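Local atomic coordinates of protein Rv1364c/MT1410 (Mycobacterium tuberculosis, PDB entry 3KE6), a protein that probably regulates sigma-factor activity by joining a manganese-binding, RsbU-type PP2C phosphatase domain to an RsbW-type anti-sigma-factor kinase domain. Residues A[38-43]-A[250-255]; A[177-182]-A[254-259]; A[323-328]-A[335-340]; A[365-370]-A[380-385]. All blocks are in the same frame, centred on the assembly; numbering follows the deposited sequence.

Contact 1. Residues A[38-43]-A[250-255]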
loop_
_atom_site.group_PDB
_atom_site.type_symbol
_atom_site.label_atom_id
_atom_site.label_comp_id
_atom_site.label_asym_id
_atom_site.label_seq_id
_atom_site.Cartn_x
_atom_site.Cartn_y
_atom_site.Cartn_z
ATOM N N ILE A 38 4.878 -1.262 1.590
ATOM C CA ILE A 38 4.259 -0.059 2.068
ATOM C C ILE A 38 3.666 -0.306 3.465
ATOM O O ILE A 38 3.025 -1.323 3.709
ATOM C CB ILE A 38 3.126 0.365 1.115
ATOM C CG1 ILE A 38 3.538 0.160 -0.347
ATOM C CG2 ILE A 38 2.735 1.826 1.357
ATOM C CD1 ILE A 38 2.397 0.278 -1.306
ATOM N N ALA A 39 3.863 0.666 4.355
ATOM C CA ALA A 39 3.286 0.663 5.691
ATOM C C ALA A 39 2.698 2.033 5.993
ATOM O O ALA A 39 3.200 3.062 5.517
ATOM C CB ALA A 39 4.360 0.324 6.727
ATOM N N ALA A 40 1.665 2.038 6.829
ATOM C CA ALA A 40 0.978 3.261 7.205
ATOM C C ALA A 40 0.545 3.221 8.665
ATOM O O ALA A 40 -0.041 2.246 9.125
ATOM C CB ALA A 40 -0.229 3.487 6.319
ATOM N N GLU A 41 0.812 4.317 9.368
ATOM C CA GLU A 41 0.446 4.477 10.762
ATOM C C GLU A 41 -0.080 5.893 11.003
ATOM O O GLU A 41 0.421 6.851 10.409
ATOM C CB GLU A 41 1.669 4.232 11.622
ATOM C CG GLU A 41 1.351 3.988 13.075
ATOM C CD GLU A 41 2.381 3.097 13.755
ATOM O OE1 GLU A 41 2.696 2.011 13.204
ATOM O OE2 GLU A 41 2.850 3.480 14.849
ATOM N N TYR A 42 -1.085 6.029 11.863
ATOM C CA TYR A 42 -1.650 7.334 12.124
ATOM C C TYR A 42 -2.330 7.476 13.482
ATOM O O TYR A 42 -2.779 6.502 14.079
ATOM C CB TYR A 42 -2.626 7.708 11.021
ATOM C CG TYR A 42 -3.893 6.884 10.978
ATOM C CD1 TYR A 42 -3.884 5.572 10.514
ATOM C CD2 TYR A 42 -5.107 7.420 11.381
ATOM C CE1 TYR A 42 -5.050 4.815 10.472
ATOM C CE2 TYR A 42 -6.278 6.667 11.331
ATOM C CZ TYR A 42 -6.239 5.369 10.877
ATOM O OH TYR A 42 -7.397 4.623 10.837
ATOM N N LEU A 43 -2.374 8.722 13.953
ATOM C CA LEU A 43 -3.040 9.099 15.184
ATOM C C LEU A 43 -3.948 10.283 14.878
ATOM O O LEU A 43 -3.673 11.082 13.970
ATOM C CB LEU A 43 -2.021 9.505 16.231
ATOM C CG LEU A 43 -0.977 8.457 16.605
ATOM C CD1 LEU A 43 0.101 8.357 15.542
ATOM C CD2 LEU A 43 -0.369 8.781 17.960
ATOM N N THR A 250 0.340 11.346 10.753
ATOM C CA THR A 250 0.192 10.380 9.699
ATOM C C THR A 250 1.559 10.138 9.152
ATOM O O THR A 250 2.274 11.088 8.838
ATOM C CB THR A 250 -0.727 10.904 8.571
ATOM O OG1 THR A 250 -1.914 11.474 9.141
ATOM C CG2 THR A 250 -1.109 9.772 7.619
ATOM N N LEU A 251 1.933 8.867 9.080
ATOM C CA LEU A 251 3.211 8.465 8.512
ATOM C C LEU A 251 2.956 7.336 7.507
ATOM O O LEU A 251 2.270 6.359 7.802
ATOM C CB LEU A 251 4.169 8.045 9.619
ATOM C CG LEU A 251 5.499 7.430 9.201
ATOM C CD1 LEU A 251 6.303 8.368 8.325
ATOM C CD2 LEU A 251 6.262 7.060 10.447
ATOM N N LEU A 252 3.463 7.517 6.297
ATOM C CA LEU A 252 3.214 6.583 5.214
ATOM C C LEU A 252 4.548 6.287 4.597
ATOM O O LEU A 252 5.170 7.181 4.032
ATOM C CB LEU A 252 2.275 7.194 4.181
ATOM C CG LEU A 252 2.113 6.376 2.907
ATOM C CD1 LEU A 252 1.317 5.070 3.191
ATOM C CD2 LEU A 252 1.442 7.235 1.868
ATOM N N ALA A 253 5.001 5.044 4.731
ATOM C CA ALA A 253 6.368 4.683 4.370
ATOM C C ALA A 253 6.328 3.625 3.305
ATOM O O ALA A 253 5.454 2.753 3.315
ATOM C CB ALA A 253 7.106 4.171 5.568
ATOM N N MET A 254 7.266 3.718 2.372
ATOM C CA MET A 254 7.450 2.684 1.389
ATOM C C MET A 254 8.913 2.449 1.085
ATOM O O MET A 254 9.675 3.390 0.954
ATOM C CB MET A 254 6.641 3.005 0.135
ATOM C CG MET A 254 7.322 3.805 -0.903
ATOM S SD MET A 254 8.210 2.737 -2.052
ATOM C CE MET A 254 8.549 3.992 -3.290
ATOM N N GLN A 255 9.306 1.182 1.006
ATOM C CA GLN A 255 10.659 0.829 0.630
ATOM C C GLN A 255 10.581 0.112 -0.689
ATOM O O GLN A 255 9.723 -0.747 -0.891
ATOM C CB GLN A 255 11.300 -0.075 1.673
ATOM C CG GLN A 255 12.594 -0.711 1.210
ATOM C CD GLN A 255 13.267 -1.566 2.272
ATOM O OE1 GLN A 255 14.407 -1.315 2.648
ATOM N NE2 GLN A 255 12.574 -2.594 2.740
HETATM O O HOH W 1 -4.426 11.112 11.225
#
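Ile38 to Tyr42 pair in antiparallel register with Met254 to Thr250, their short strand axes 168° apart in direction and 4.7 Å apart at closest approach. The pairing lies in a sheet of the RsbU-type phosphatase domain, consistent with the beta sandwich of PP2C-like enzymes. Ala39–Ala253 and Glu41–Leu251 are the hydrogen-bonded pairs, each closed by two backbone bonds. Ala39 N lies 2.8 Å from Ala253 O, and Leu251 N donates likewise to Glu41 O. All four N-H groups aim almost straight at their acceptors.

Ile38, Ala40, Tyr42, Thr250, Leu252 and Met254 share one face. There CD1 of Leu252 reaches toward the partner strand, 3.8 Å from Ala40 CB and 4.0 Å from Ile38 CG2. With CG of Leu252 anti to its backbone N (chi1 171°), the branch leans across the strand boundary and runs alongside Ile38, both side chains pointing the same way. Ile38 CG1 comes 4.2 Å from Met254 CB. Strand 64-71 covers this apolar patch through Leu65, Leu67 and Val69, as expected of two sheets packed face to face. Ala39, Glu41, Leu251 and Ala253 occupy the other face, where helix 227-241 packs.

Toward the metal end of the strands, Tyr42 stacks its ring on Phe391, and Thr250, its side chain about 8 Å from a bound manganese ion, is hydrogen-bonded through OG1 to Asp54. A water also bridges the strands, donating one hydrogen bond to Leu43 O at 2.8 Å and another to Thr250 OG1 at 3.3 Å.

Contact 2. Residues A[177-182]-A[254-259]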
loop_
_atom_site.group_PDB
_atom_site.type_symbol
_atom_site.label_atom_id
_atom_site.label_comp_id
_atom_site.label_asym_id
_atom_site.label_seq_id
_atom_site.Cartn_x
_atom_site.Cartn_y
_atom_site.Cartn_z
ATOM N N LEU A 177 15.258 5.974 -6.421
ATOM C CA LEU A 177 15.348 5.061 -5.285
ATOM C C LEU A 177 15.871 3.707 -5.750
ATOM O O LEU A 177 15.281 3.099 -6.640
ATOM C CB LEU A 177 13.970 4.836 -4.674
ATOM C CG LEU A 177 13.090 6.016 -4.300
ATOM C CD1 LEU A 177 11.759 5.479 -3.769
ATOM C CD2 LEU A 177 13.752 6.877 -3.275
ATOM N N ASN A 178 16.946 3.221 -5.141
ATOM C CA ASN A 178 17.491 1.902 -5.486
ATOM C C ASN A 178 16.758 0.792 -4.745
ATOM O O ASN A 178 15.807 1.070 -4.019
ATOM C CB ASN A 178 18.980 1.869 -5.199
ATOM C CG ASN A 178 19.748 2.763 -6.130
ATOM O OD1 ASN A 178 19.767 2.530 -7.338
ATOM N ND2 ASN A 178 20.363 3.811 -5.587
ATOM N N ILE A 179 17.147 -0.464 -4.935
ATOM C CA ILE A 179 16.529 -1.524 -4.145
ATOM C C ILE A 179 16.974 -1.358 -2.681
ATOM O O ILE A 179 18.176 -1.237 -2.400
ATOM C CB ILE A 179 16.881 -2.939 -4.643
ATOM C CG1 ILE A 179 16.640 -3.098 -6.152
ATOM C CG2 ILE A 179 16.067 -3.970 -3.886
ATOM C CD1 ILE A 179 15.233 -2.922 -6.560
ATOM N N GLY A 180 16.007 -1.323 -1.760
ATOM C CA GLY A 180 16.290 -1.169 -0.324
ATOM C C GLY A 180 16.155 0.264 0.166
ATOM O O GLY A 180 16.171 0.526 1.365
ATOM N N ASP A 181 16.035 1.204 -0.764
ATOM C CA ASP A 181 15.832 2.593 -0.404
ATOM C C ASP A 181 14.371 2.766 0.019
ATOM O O ASP A 181 13.484 2.290 -0.653
ATOM C CB ASP A 181 16.148 3.525 -1.597
ATOM C CG ASP A 181 17.631 3.867 -1.732
ATOM O OD1 ASP A 181 18.462 3.425 -0.905
ATOM O OD2 ASP A 181 17.964 4.617 -2.681
ATOM N N ALA A 182 14.142 3.471 1.125
ATOM C CA ALA A 182 12.799 3.801 1.589
ATOM C C ALA A 182 12.542 5.322 1.601
ATOM O O ALA A 182 13.476 6.131 1.676
ATOM C CB ALA A 182 12.581 3.213 2.966
ATOM N N MET A 254 7.266 3.718 2.372
ATOM C CA MET A 254 7.450 2.684 1.389
ATOM C C MET A 254 8.913 2.449 1.085
ATOM O O MET A 254 9.675 3.390 0.954
ATOM C CB MET A 254 6.641 3.005 0.135
ATOM C CG MET A 254 7.322 3.805 -0.903
ATOM S SD MET A 254 8.210 2.737 -2.052
ATOM C CE MET A 254 8.549 3.992 -3.290
ATOM N N GLN A 255 9.306 1.182 1.006
ATOM C CA GLN A 255 10.659 0.829 0.630
ATOM C C GLN A 255 10.581 0.112 -0.689
ATOM O O GLN A 255 9.723 -0.747 -0.891
ATOM C CB GLN A 255 11.300 -0.075 1.673
ATOM C CG GLN A 255 12.594 -0.711 1.210
ATOM C CD GLN A 255 13.267 -1.566 2.272
ATOM O OE1 GLN A 255 14.407 -1.315 2.648
ATOM N NE2 GLN A 255 12.574 -2.594 2.740
ATOM N N ARG A 256 11.487 0.460 -1.588
ATOM C CA ARG A 256 11.596 -0.249 -2.847
ATOM C C ARG A 256 12.251 -1.598 -2.582
ATOM O O ARG A 256 13.174 -1.694 -1.768
ATOM C CB ARG A 256 12.404 0.569 -3.856
ATOM C CG ARG A 256 12.172 0.152 -5.290
ATOM C CD ARG A 256 12.933 1.002 -6.294
ATOM N NE ARG A 256 12.714 0.494 -7.650
ATOM C CZ ARG A 256 13.649 0.267 -8.579
ATOM N NH1 ARG A 256 13.263 -0.201 -9.763
ATOM N NH2 ARG A 256 14.945 0.525 -8.367
ATOM N N ARG A 257 11.770 -2.628 -3.271
ATOM C CA ARG A 257 12.321 -3.986 -3.169
ATOM C C ARG A 257 12.426 -4.625 -4.536
ATOM O O ARG A 257 11.727 -4.221 -5.477
ATOM C CB ARG A 257 11.399 -4.853 -2.324
ATOM C CG ARG A 257 9.952 -4.778 -2.811
ATOM C CD ARG A 257 9.073 -5.709 -2.074
ATOM N NE ARG A 257 9.441 -7.099 -2.297
ATOM C CZ ARG A 257 9.122 -8.096 -1.477
ATOM N NH1 ARG A 257 8.421 -7.866 -0.371
ATOM N NH2 ARG A 257 9.512 -9.326 -1.768
ATOM N N ALA A 258 13.290 -5.633 -4.633
ATOM C CA ALA A 258 13.288 -6.559 -5.776
ATOM C C ALA A 258 12.017 -7.438 -5.747
ATOM O O ALA A 258 11.683 -8.023 -4.719
ATOM C CB ALA A 258 14.512 -7.426 -5.748
ATOM N N PRO A 259 11.319 -7.549 -6.878
ATOM C CA PRO A 259 10.113 -8.403 -6.925
ATOM C C PRO A 259 10.373 -9.893 -6.734
ATOM O O PRO A 259 11.321 -10.455 -7.280
ATOM C CB PRO A 259 9.547 -8.143 -8.325
ATOM C CG PRO A 259 10.722 -7.704 -9.133
ATOM C CD PRO A 259 11.575 -6.902 -8.176
#
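This is a turn-against-strand contact: the type II beta turn from Asn178 to Asp181 sits beside the outgoing end of strand 249-256, with Gly180 and Asp181 bonded to Arg256. Two backbone hydrogen bonds define the join. Arg256 N donates to Asp181 O at 2.9 Å, a straight bond with an N-H...O angle of 163°. Gly180 N reaches Arg256 O, also at 2.9 Å, from well above the carbonyl plane. Gly180 has a positive phi of 97°, at which a side chain would press on the preceding carbonyl oxygen. Within the turn, Asn178 N is hydrogen-bonded to Asp181 OD2, while Asp181 OD1 accepts from Ala149 N.

Arg256 has the largest interface in this contact. Its chain is extended from CG to NE and runs along the turn, Arg256 CB lying 3.4 Å from Asn178 O. At the far end Arg256 NH2 makes a weak hydrogen bond to Leu177 O at 3.1 Å, and Ile179 CD1 rests over one guanidinium face, 3.9 Å above its plane. NH1 is held separately by Phe129 O. Further along, Ile179 CG2 packs against Ala258 CB at 4.2 Å.

On the buried side, Leu177 CD1 and Met254 CE meet tip to tip at 3.6 Å. Met254 reaches there by a bend at chi2 (89°), and Leu127 of strand 121-128 touches both residues. Ala182 CB packs on Gln255 CB at 3.8 Å, where the two chains begin antiparallel pairing. Residues 177-182 lead from strand 173-176 of one sheet to strand 182-186 of the other, making this a sheet-to-sheet connection within a PP2C-like beta sandwich.

Contact 3. Residues A[323-328]-A[335-340]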
loop_
_atom_site.group_PDB
_atom_site.type_symbol
_atom_site.label_atom_id
_atom_site.label_comp_id
_atom_site.label_asym_id
_atom_site.label_seq_id
_atom_site.Cartn_x
_atom_site.Cartn_y
_atom_site.Cartn_z
ATOM N N VAL A 323 -1.160 -28.070 -13.033
ATOM C CA VAL A 323 -0.305 -26.916 -13.215
ATOM C C VAL A 323 -0.843 -25.776 -12.392
ATOM O O VAL A 323 -2.023 -25.443 -12.478
ATOM C CB VAL A 323 -0.214 -26.507 -14.694
ATOM C CG1 VAL A 323 0.865 -25.455 -14.885
ATOM C CG2 VAL A 323 0.059 -27.739 -15.575
ATOM N N VAL A 324 0.012 -25.194 -11.563
ATOM C CA VAL A 324 -0.404 -24.085 -10.714
ATOM C C VAL A 324 0.505 -22.926 -10.990
ATOM O O VAL A 324 1.708 -23.084 -11.126
ATOM C CB VAL A 324 -0.300 -24.413 -9.204
ATOM C CG1 VAL A 324 -0.811 -23.240 -8.394
ATOM C CG2 VAL A 324 -1.037 -25.717 -8.831
ATOM N N ALA A 325 -0.086 -21.755 -11.084
ATOM C CA ALA A 325 0.635 -20.537 -11.411
ATOM C C ALA A 325 0.026 -19.457 -10.557
ATOM O O ALA A 325 -1.184 -19.453 -10.331
ATOM C CB ALA A 325 0.475 -20.213 -12.881
ATOM N N ALA A 326 0.855 -18.570 -10.034
ATOM C CA ALA A 326 0.364 -17.436 -9.251
ATOM C C ALA A 326 1.390 -16.319 -9.360
ATOM O O ALA A 326 2.612 -16.583 -9.318
ATOM C CB ALA A 326 0.152 -17.828 -7.796
ATOM N N ALA A 327 0.900 -15.089 -9.535
ATOM C CA ALA A 327 1.755 -13.927 -9.680
ATOM C C ALA A 327 1.051 -12.691 -9.112
ATOM O O ALA A 327 -0.205 -12.587 -9.183
ATOM C CB ALA A 327 2.080 -13.722 -11.130
ATOM N N LEU A 328 1.845 -11.779 -8.533
ATOM C CA LEU A 328 1.358 -10.478 -8.079
ATOM C C LEU A 328 1.721 -9.430 -9.125
ATOM O O LEU A 328 2.880 -9.353 -9.569
ATOM C CB LEU A 328 1.955 -10.087 -6.738
ATOM C CG LEU A 328 1.493 -8.745 -6.124
ATOM C CD1 LEU A 328 0.064 -8.838 -5.564
ATOM C CD2 LEU A 328 2.418 -8.319 -5.013
ATOM N N ARG A 335 -3.169 -13.157 -9.082
ATOM C CA ARG A 335 -3.936 -13.946 -10.032
ATOM C C ARG A 335 -3.336 -15.345 -10.050
ATOM O O ARG A 335 -2.115 -15.512 -10.079
ATOM C CB ARG A 335 -3.926 -13.274 -11.407
ATOM C CG ARG A 335 -5.063 -12.279 -11.519
ATOM C CD ARG A 335 -4.952 -11.321 -12.710
ATOM N NE ARG A 335 -4.033 -10.285 -12.322
ATOM C CZ ARG A 335 -4.305 -8.994 -12.200
ATOM N NH1 ARG A 335 -5.475 -8.460 -12.535
ATOM N NH2 ARG A 335 -3.330 -8.219 -11.793
ATOM N N ALA A 336 -4.192 -16.350 -9.953
ATOM C CA ALA A 336 -3.700 -17.701 -9.887
ATOM C C ALA A 336 -4.545 -18.596 -10.747
ATOM O O ALA A 336 -5.731 -18.312 -10.969
ATOM C CB ALA A 336 -3.718 -18.204 -8.451
ATOM N N SER A 337 -3.943 -19.689 -11.211
ATOM C CA SER A 337 -4.691 -20.667 -11.963
ATOM C C SER A 337 -4.234 -22.059 -11.643
ATOM O O SER A 337 -3.059 -22.309 -11.428
ATOM C CB SER A 337 -4.575 -20.442 -13.472
ATOM O OG SER A 337 -3.233 -20.301 -13.882
ATOM N N VAL A 338 -5.205 -22.956 -11.632
ATOM C CA VAL A 338 -4.977 -24.342 -11.412
ATOM C C VAL A 338 -5.538 -25.018 -12.643
ATOM O O VAL A 338 -6.743 -25.002 -12.855
ATOM C CB VAL A 338 -5.676 -24.793 -10.140
ATOM C CG1 VAL A 338 -5.517 -26.309 -9.932
ATOM C CG2 VAL A 338 -5.125 -23.998 -8.972
ATOM N N ILE A 339 -4.644 -25.557 -13.475
ATOM C CA ILE A 339 -5.036 -26.196 -14.733
ATOM C C ILE A 339 -4.794 -27.685 -14.609
ATOM O O ILE A 339 -3.698 -28.101 -14.227
ATOM C CB ILE A 339 -4.224 -25.654 -15.919
ATOM C CG1 ILE A 339 -4.416 -24.150 -16.033
ATOM C CG2 ILE A 339 -4.632 -26.369 -17.192
ATOM C CD1 ILE A 339 -3.716 -23.512 -17.220
ATOM N N ASP A 340 -5.802 -28.488 -14.914
ATOM C CA ASP A 340 -5.634 -29.942 -14.875
ATOM C C ASP A 340 -6.168 -30.592 -16.150
ATOM O O ASP A 340 -6.725 -29.918 -17.001
ATOM C CB ASP A 340 -6.280 -30.545 -13.614
ATOM C CG ASP A 340 -7.829 -30.503 -13.643
ATOM O OD1 ASP A 340 -8.432 -31.396 -14.281
ATOM O OD2 ASP A 340 -8.436 -29.597 -13.001
HETATM O O HOH W 2 -1.682 -22.702 -14.123
HETATM O O HOH W 3 -1.261 -10.887 -11.625
#
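Val324 faces Val338, and Ala326 faces Ala336, on the covered side of a two-stranded hairpin, while Val323–Ile339, Ala325–Ser337 and Ala327–Arg335 pair on the other side. The short strand axes run at 177°, almost exactly antiparallel. Six backbone hydrogen bonds, two for each of these last three pairs, fix the alternation; Val323 N to Ile339 O, at 2.8 Å, is one of the two bonds of the first pair.

On the covered side the two alanines meet methyl to methyl, Ala326 CB lying 3.9 Å from Ala336 CB. The valines touch more lightly, with Val324 CG1 4.4 Å from Val338 CG2. Helix 292-312 packs on Ala336 and Val338 through Ile302, and helix 273-288 reaches Val324 and Ala326 through Val277 and Trp284.

The other side is more polar and more accessible. Val323 CB and Ile339 CB are 4.3 Å apart, whereas at the next pair Ser337 places OG near Ala325 CB. With OG between its backbone N and carbonyl carbon (chi1 50°), Ser337 OG is hydrogen-bonded to a water 2.9 Å away; the same water donates a weak bond to Val323 O. Arg335 uses water too: a second molecule, in plane at the guanidinium edge, accepts from Arg335 NE at 2.9 Å and donates to Ala327 O at 3.2 Å. NH2 of Arg335 forms a salt bridge with Asp331 in the hairpin turn. A sheet with helices on one face and a watered opposite face is consistent with the alpha/beta sandwich of GHKL (histidine kinase-like) ATPase domains.

Contact 4. Residues A[365-370]-A[380-385]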
loop_
_atom_site.group_PDB
_atom_site.type_symbol
_atom_site.label_atom_id
_atom_site.label_comp_id
_atom_site.label_asym_id
_atom_site.label_seq_id
_atom_site.Cartn_x
_atom_site.Cartn_y
_atom_site.Cartn_z
ATOM N N VAL A 365 -12.306 -15.065 -2.116
ATOM C CA VAL A 365 -11.396 -14.188 -2.805
ATOM C C VAL A 365 -12.159 -13.226 -3.711
ATOM O O VAL A 365 -13.312 -13.468 -4.061
ATOM C CB VAL A 365 -10.422 -15.056 -3.557
ATOM C CG1 VAL A 365 -10.044 -14.452 -4.900
ATOM C CG2 VAL A 365 -9.215 -15.320 -2.660
ATOM N N SER A 366 -11.534 -12.116 -4.058
ATOM C CA SER A 366 -12.222 -11.082 -4.827
ATOM C C SER A 366 -12.977 -11.653 -6.030
ATOM O O SER A 366 -14.076 -11.190 -6.304
ATOM C CB SER A 366 -11.251 -9.971 -5.289
ATOM O OG SER A 366 -10.507 -9.449 -4.209
ATOM N N GLU A 367 -12.397 -12.634 -6.747
ATOM C CA GLU A 367 -13.021 -13.214 -7.965
ATOM C C GLU A 367 -12.489 -14.600 -8.310
ATOM O O GLU A 367 -11.298 -14.843 -8.266
ATOM C CB GLU A 367 -12.792 -12.320 -9.197
ATOM C CG GLU A 367 -12.173 -10.928 -8.902
ATOM C CD GLU A 367 -12.092 -9.995 -10.109
ATOM O OE1 GLU A 367 -12.177 -10.478 -11.270
ATOM O OE2 GLU A 367 -11.960 -8.758 -9.875
ATOM N N ALA A 368 -13.383 -15.484 -8.729
ATOM C CA ALA A 368 -13.014 -16.834 -9.117
ATOM C C ALA A 368 -13.767 -17.253 -10.372
ATOM O O ALA A 368 -14.845 -16.764 -10.639
ATOM C CB ALA A 368 -13.296 -17.798 -7.996
ATOM N N ARG A 369 -13.179 -18.169 -11.132
ATOM C CA ARG A 369 -13.765 -18.638 -12.382
ATOM C C ARG A 369 -13.350 -20.070 -12.656
ATOM O O ARG A 369 -12.290 -20.484 -12.246
ATOM C CB ARG A 369 -13.312 -17.730 -13.513
ATOM C CG ARG A 369 -14.227 -16.581 -13.732
ATOM C CD ARG A 369 -13.513 -15.400 -14.296
ATOM N NE ARG A 369 -12.762 -14.705 -13.252
ATOM C CZ ARG A 369 -12.458 -13.403 -13.269
ATOM N NH1 ARG A 369 -11.779 -12.890 -12.259
ATOM N NH2 ARG A 369 -12.831 -12.602 -14.278
ATOM N N ILE A 370 -14.203 -20.830 -13.314
ATOM C CA ILE A 370 -13.879 -22.187 -13.711
ATOM C C ILE A 370 -14.195 -22.264 -15.208
ATOM O O ILE A 370 -15.225 -21.758 -15.646
ATOM C CB ILE A 370 -14.690 -23.275 -12.925
ATOM C CG1 ILE A 370 -14.196 -23.523 -11.489
ATOM C CG2 ILE A 370 -14.460 -24.630 -13.538
ATOM C CD1 ILE A 370 -13.843 -22.318 -10.614
ATOM N N THR A 380 -9.507 -20.364 -11.799
ATOM C CA THR A 380 -8.694 -19.168 -11.601
ATOM C C THR A 380 -9.179 -18.369 -10.418
ATOM O O THR A 380 -10.332 -18.487 -10.004
ATOM C CB THR A 380 -8.770 -18.238 -12.802
ATOM O OG1 THR A 380 -10.130 -17.798 -12.965
ATOM C CG2 THR A 380 -8.301 -18.953 -14.079
ATOM N N LEU A 381 -8.296 -17.539 -9.888
ATOM C CA LEU A 381 -8.702 -16.565 -8.891
ATOM C C LEU A 381 -7.969 -15.267 -9.028
ATOM O O LEU A 381 -6.845 -15.233 -9.490
ATOM C CB LEU A 381 -8.542 -17.120 -7.494
ATOM C CG LEU A 381 -7.175 -17.461 -6.941
ATOM C CD1 LEU A 381 -6.322 -16.181 -6.695
ATOM C CD2 LEU A 381 -7.370 -18.230 -5.629
ATOM N N THR A 382 -8.655 -14.186 -8.702
ATOM C CA THR A 382 -8.029 -12.885 -8.588
ATOM C C THR A 382 -8.401 -12.365 -7.212
ATOM O O THR A 382 -9.597 -12.252 -6.894
ATOM C CB THR A 382 -8.544 -11.926 -9.620
ATOM O OG1 THR A 382 -8.487 -12.529 -10.907
ATOM C CG2 THR A 382 -7.731 -10.688 -9.628
ATOM N N HIS A 383 -7.387 -12.076 -6.405
ATOM C CA HIS A 383 -7.582 -11.543 -5.051
ATOM C C HIS A 383 -6.726 -10.300 -4.806
ATOM O O HIS A 383 -5.503 -10.360 -4.934
ATOM C CB HIS A 383 -7.194 -12.607 -4.049
ATOM C CG HIS A 383 -7.486 -12.237 -2.639
ATOM N ND1 HIS A 383 -8.722 -12.416 -2.075
ATOM C CD2 HIS A 383 -6.700 -11.720 -1.672
ATOM C CE1 HIS A 383 -8.688 -12.021 -0.815
ATOM N NE2 HIS A 383 -7.470 -11.598 -0.547
ATOM N N ARG A 384 -7.368 -9.182 -4.470
ATOM C CA ARG A 384 -6.654 -7.957 -4.104
ATOM C C ARG A 384 -5.982 -8.109 -2.749
ATOM O O ARG A 384 -6.635 -8.500 -1.816
ATOM C CB ARG A 384 -7.638 -6.789 -4.057
ATOM C CG ARG A 384 -7.014 -5.402 -3.758
ATOM C CD ARG A 384 -7.910 -4.244 -4.229
ATOM N NE ARG A 384 -7.441 -3.686 -5.504
ATOM C CZ ARG A 384 -8.147 -3.601 -6.633
ATOM N NH1 ARG A 384 -9.406 -4.013 -6.706
ATOM N NH2 ARG A 384 -7.588 -3.077 -7.714
ATOM N N LEU A 385 -4.682 -7.846 -2.650
ATOM C CA LEU A 385 -3.973 -7.889 -1.365
ATOM C C LEU A 385 -4.127 -6.546 -0.606
ATOM O O LEU A 385 -4.196 -5.485 -1.203
ATOM C CB LEU A 385 -2.484 -8.227 -1.568
ATOM C CG LEU A 385 -2.147 -9.606 -2.179
ATOM C CD1 LEU A 385 -0.633 -9.928 -2.158
ATOM C CD2 LEU A 385 -2.890 -10.733 -1.472
HETATM O O HOH W 4 -10.343 -14.893 -11.579
#
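Glu367 to Arg369 run antiparallel to Thr382 to Thr380, with short strand axes at 174° and 4.6 Å apart, forming the beta hairpin of strands 367-373 and 376-391 in the kinase-like domain. Glu367–Thr382 and Arg369–Thr380 are the hydrogen-bonded pairs. Thr382 N donates to Glu367 O at 2.8 Å, while the return bond from Glu367 N is weak. Beyond the paired residues Ser366 turns its side chain to the partner strand: Arg384 N donates to Ser366 OG at 3.2 Å with a nearly straight N-H...O angle of 170°.

On one face, Glu367 and Thr382 lie side by side, Glu367 CG 3.8 Å from Thr382 CB. Arg369, bent at chi3 (-78°), doubles back along its own strand and passes across both threonines. Arg369 NH1 forms a salt bridge with Glu367 OE1 at 2.6 Å, using the oxygen's anti lone pair; the oxygen is tilted out of the guanidinium plane. A water sits between the strands, hydrogen-bonded to Thr380 OG1 and, at 3.1 Å, to Thr382 OG1, and weakly bonded to Arg369 NH1 and Glu367 O.

The other face is buried. Val365 CG1 packs on Leu381 CB at 4.0 Å, helix 292-312 covers Leu381, and helix 358-362 lies on Ala368. His383 ND1 receives a weak hydrogen bond from Ser366 N at 3.5 Å, while NE2 is bonded to Asp294, which would set the ring's rotation. An N-H donor at ND1 and a carboxylate at NE2 are consistent with a proton on NE2, which the negative charge of Asp294 would probably stabilise.

In the fold
Contact 1 is the most buried, and its side chains are largely apolar on both sides; contacts 2, 3 and 4 each combine a buried edge or face with a more exposed polar one. Contacts 1 and 2 share Met254 and Gln255 on strand 249-256, the first pairing it with a strand, the second with a turn. Contacts 3 and 4 are neighbouring hairpins in the kinase-like domain, their centres about 11 Å apart, joined by a probable Ala336 O–Leu381 N hydrogen bond (2.9 Å). Farther along, strand 376-391 of contact 4, broken by a bulge or short loop, also pairs, parallel, with strand 36-43 of contact 1, linking the two domains.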